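Local coordinates for lipoprotein (Klebsiella pneumoniae subsp. pneumoniae, PDB 4HWM) that is of unknown function but belongs to the YedD-like family of bacterial lipoproteins and folds as a small antiparallel beta-barrel, at residues A19-A22 against G23-T27. Sequence-based numbering, arbitrary orientation.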
ATOM      1  N   ALA A  19     -14.371   3.880  -4.406  1.00 18.67           N
ATOM      2  CA  ALA A  19     -14.893   2.625  -4.881  1.00 16.11           C
ATOM      3  C   ALA A  19     -13.902   1.940  -5.826  1.00 16.41           C
ATOM      4  O   ALA A  19     -13.408   2.536  -6.780  1.00 19.33           O
ATOM      5  CB  ALA A  19     -16.230   2.851  -5.609  1.00 18.44           C
ATOM      6  N   GLY A  20     -13.635   0.668  -5.544  1.00 16.79           N
ATOM      7  CA  GLY A  20     -12.775  -0.159  -6.374  1.00 15.00           C
ATOM      8  C   GLY A  20     -11.329  -0.244  -5.906  1.00 13.04           C
ATOM      9  O   GLY A  20     -10.631  -1.088  -6.402  1.00 14.83           O
ATOM     10  N   LEU A  21     -10.902   0.629  -4.989  1.00 13.20           N
ATOM     11  CA  LEU A  21      -9.503   0.686  -4.567  1.00 12.36           C
ATOM     12  C   LEU A  21      -9.223  -0.216  -3.370  1.00 12.70           C
ATOM     13  O   LEU A  21      -8.136  -0.775  -3.282  1.00 14.91           O
ATOM     14  CB  LEU A  21      -9.045   2.100  -4.277  1.00 13.12           C
ATOM     15  CG  LEU A  21      -7.556   2.268  -3.937  1.00 14.10           C
ATOM     16  CD1 LEU A  21      -6.645   1.774  -5.101  1.00 15.44           C
ATOM     17  CD2 LEU A  21      -7.244   3.711  -3.497  1.00 15.70           C
ATOM     18  N   ALA A  22     -10.179  -0.397  -2.477  1.00 11.78           N
ATOM     19  CA  ALA A  22      -9.962  -1.238  -1.311  1.00 11.66           C
ATOM     20  C   ALA A  22      -9.637  -2.648  -1.762  1.00 11.93           C
ATOM     21  O   ALA A  22     -10.290  -3.212  -2.644  1.00 12.79           O
ATOM     22  CB  ALA A  22     -11.176  -1.213  -0.373  1.00 12.96           C
ATOM     23  N   GLY A  23      -8.607  -3.232  -1.158  1.00 11.96           N
ATOM     24  CA  GLY A  23      -8.187  -4.580  -1.536  1.00 12.29           C
ATOM     25  C   GLY A  23      -6.730  -4.829  -1.217  1.00 10.94           C
ATOM     26  O   GLY A  23      -6.093  -4.063  -0.525  1.00 12.81           O
ATOM     27  N   PHE A  24      -6.279  -5.959  -1.725  1.00 11.40           N
ATOM     28  CA  PHE A  24      -4.878  -6.340  -1.763  1.00 10.42           C
ATOM     29  C   PHE A  24      -4.362  -6.157  -3.192  1.00 10.65           C
ATOM     30  O   PHE A  24      -5.006  -6.581  -4.146  1.00 12.01           O
ATOM     31  CB  PHE A  24      -4.687  -7.806  -1.400  1.00 11.17           C
ATOM     32  CG  PHE A  24      -5.161  -8.194  -0.028  1.00 12.14           C
ATOM     33  CD1 PHE A  24      -4.857  -7.448   1.074  1.00 14.93           C
ATOM     34  CD2 PHE A  24      -5.876  -9.361   0.148  1.00 14.45           C
ATOM     35  CE1 PHE A  24      -5.259  -7.851   2.341  1.00 15.25           C
ATOM     36  CE2 PHE A  24      -6.300  -9.766   1.398  1.00 17.00           C
ATOM     37  CZ  PHE A  24      -5.983  -9.015   2.505  1.00 16.04           C
ATOM     38  N   TRP A  25      -3.181  -5.553  -3.306  1.00 10.58           N
ATOM     39  CA  TRP A  25      -2.545  -5.283  -4.582  1.00 10.86           C
ATOM     40  C   TRP A  25      -1.130  -5.829  -4.525  1.00 10.96           C
ATOM     41  O   TRP A  25      -0.460  -5.629  -3.518  1.00 10.66           O
ATOM     42  CB  TRP A  25      -2.547  -3.768  -4.800  1.00 10.16           C
ATOM     43  CG  TRP A  25      -3.919  -3.201  -4.826  1.00 11.72           C
ATOM     44  CD1 TRP A  25      -4.638  -2.721  -3.764  1.00 11.14           C
ATOM     45  CD2 TRP A  25      -4.758  -3.073  -5.968  1.00  9.77           C
ATOM     46  NE1 TRP A  25      -5.879  -2.318  -4.178  1.00 11.74           N
ATOM     47  CE2 TRP A  25      -5.977  -2.508  -5.527  1.00 11.19           C
ATOM     48  CE3 TRP A  25      -4.604  -3.364  -7.325  1.00 11.90           C
ATOM     49  CZ2 TRP A  25      -7.031  -2.260  -6.392  1.00 11.78           C
ATOM     50  CZ3 TRP A  25      -5.661  -3.065  -8.194  1.00 12.75           C
ATOM     51  CH2 TRP A  25      -6.850  -2.540  -7.709  1.00 12.30           C
ATOM     52  N   GLN A  26      -0.666  -6.482  -5.584  1.00 10.68           N
ATOM     53  CA  GLN A  26       0.669  -7.100  -5.581  0.50 11.16           C
ATOM     54  C   GLN A  26       1.252  -7.049  -6.979  1.00 10.70           C
ATOM     55  O   GLN A  26       0.553  -7.247  -7.964  1.00 12.55           O
ATOM     56  CB  GLN A  26       0.618  -8.566  -5.101  0.50 11.91           C
ATOM     57  CG  GLN A  26       1.992  -9.210  -4.927  0.50 13.90           C
ATOM     58  CD  GLN A  26       1.961 -10.502  -4.133  0.50 18.35           C
ATOM     59  OE1 GLN A  26       2.139 -10.498  -2.916  0.50 24.45           O
ATOM     60  NE2 GLN A  26       1.745 -11.612  -4.817  0.50 20.24           N
ATOM     61  N   THR A  27       2.549  -6.806  -7.060  1.00 11.49           N
ATOM     62  CA  THR A  27       3.257  -6.864  -8.340  1.00 12.46           C
ATOM     63  C   THR A  27       3.228  -8.326  -8.841  1.00 13.41           C
ATOM     64  O   THR A  27       3.423  -9.262  -8.070  1.00 15.30           O
ATOM     65  CB  THR A  27       4.711  -6.360  -8.187  1.00 11.67           C
ATOM     66  OG1 THR A  27       5.377  -7.122  -7.180  1.00 12.25           O
ATOM     67  CG2 THR A  27       4.755  -4.873  -7.850  1.00 14.45           C
TER
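Trp-25 and Leu-21 are joined by a hydrogen bond from side chain to backbone, across the join between the loop 19-22 and strand 23-26. The indole NE1 of Trp-25 donates to the carbonyl O of Leu-21 at 2.9 Å. The N-H...O angle is 151°. The acceptor lies close to the indole plane, and the donor is tilted 17° from the carbonyl plane. The bond therefore meets the ring at its edge. Trp-25 has CG anti to its carbonyl carbon, beside the backbone N (chi1 -60°), which turns the indole back along the chain toward 19-22. With NE1 held, the bond should limit rotation of the ring.

A second carbonyl oxygen, that of Gly-20, lies at the same edge near the ring plane, 3.8 Å from Trp-25 CZ2. This is van der Waals contact rather than a hydrogen bond. The same oxygen accepts a hydrogen bond from Arg-102.

Apolar packing is lighter. Leu-21 points its CB away from the strand, but its CD1 branch comes within 4.3 Å of Trp-25 CZ2.

Two glycines shape the backbone. Gly-20 and Gly-23 both take conformations that crowd the side-chain position against the preceding carbonyl oxygen.

The loop leads into strand 23-26, the first strand of the closed antiparallel barrel. This strand lies between 40-45 and 98-103, with backbone bonds from Trp-25 to Leu-43 and from Phe-24 to Val-103. Trp-25 also packs on Leu-100 and Arg-102, while Ile-93 of strand 92-95 touches both Leu-21 and Trp-25, so the incoming loop and the first strand share a neighbour there.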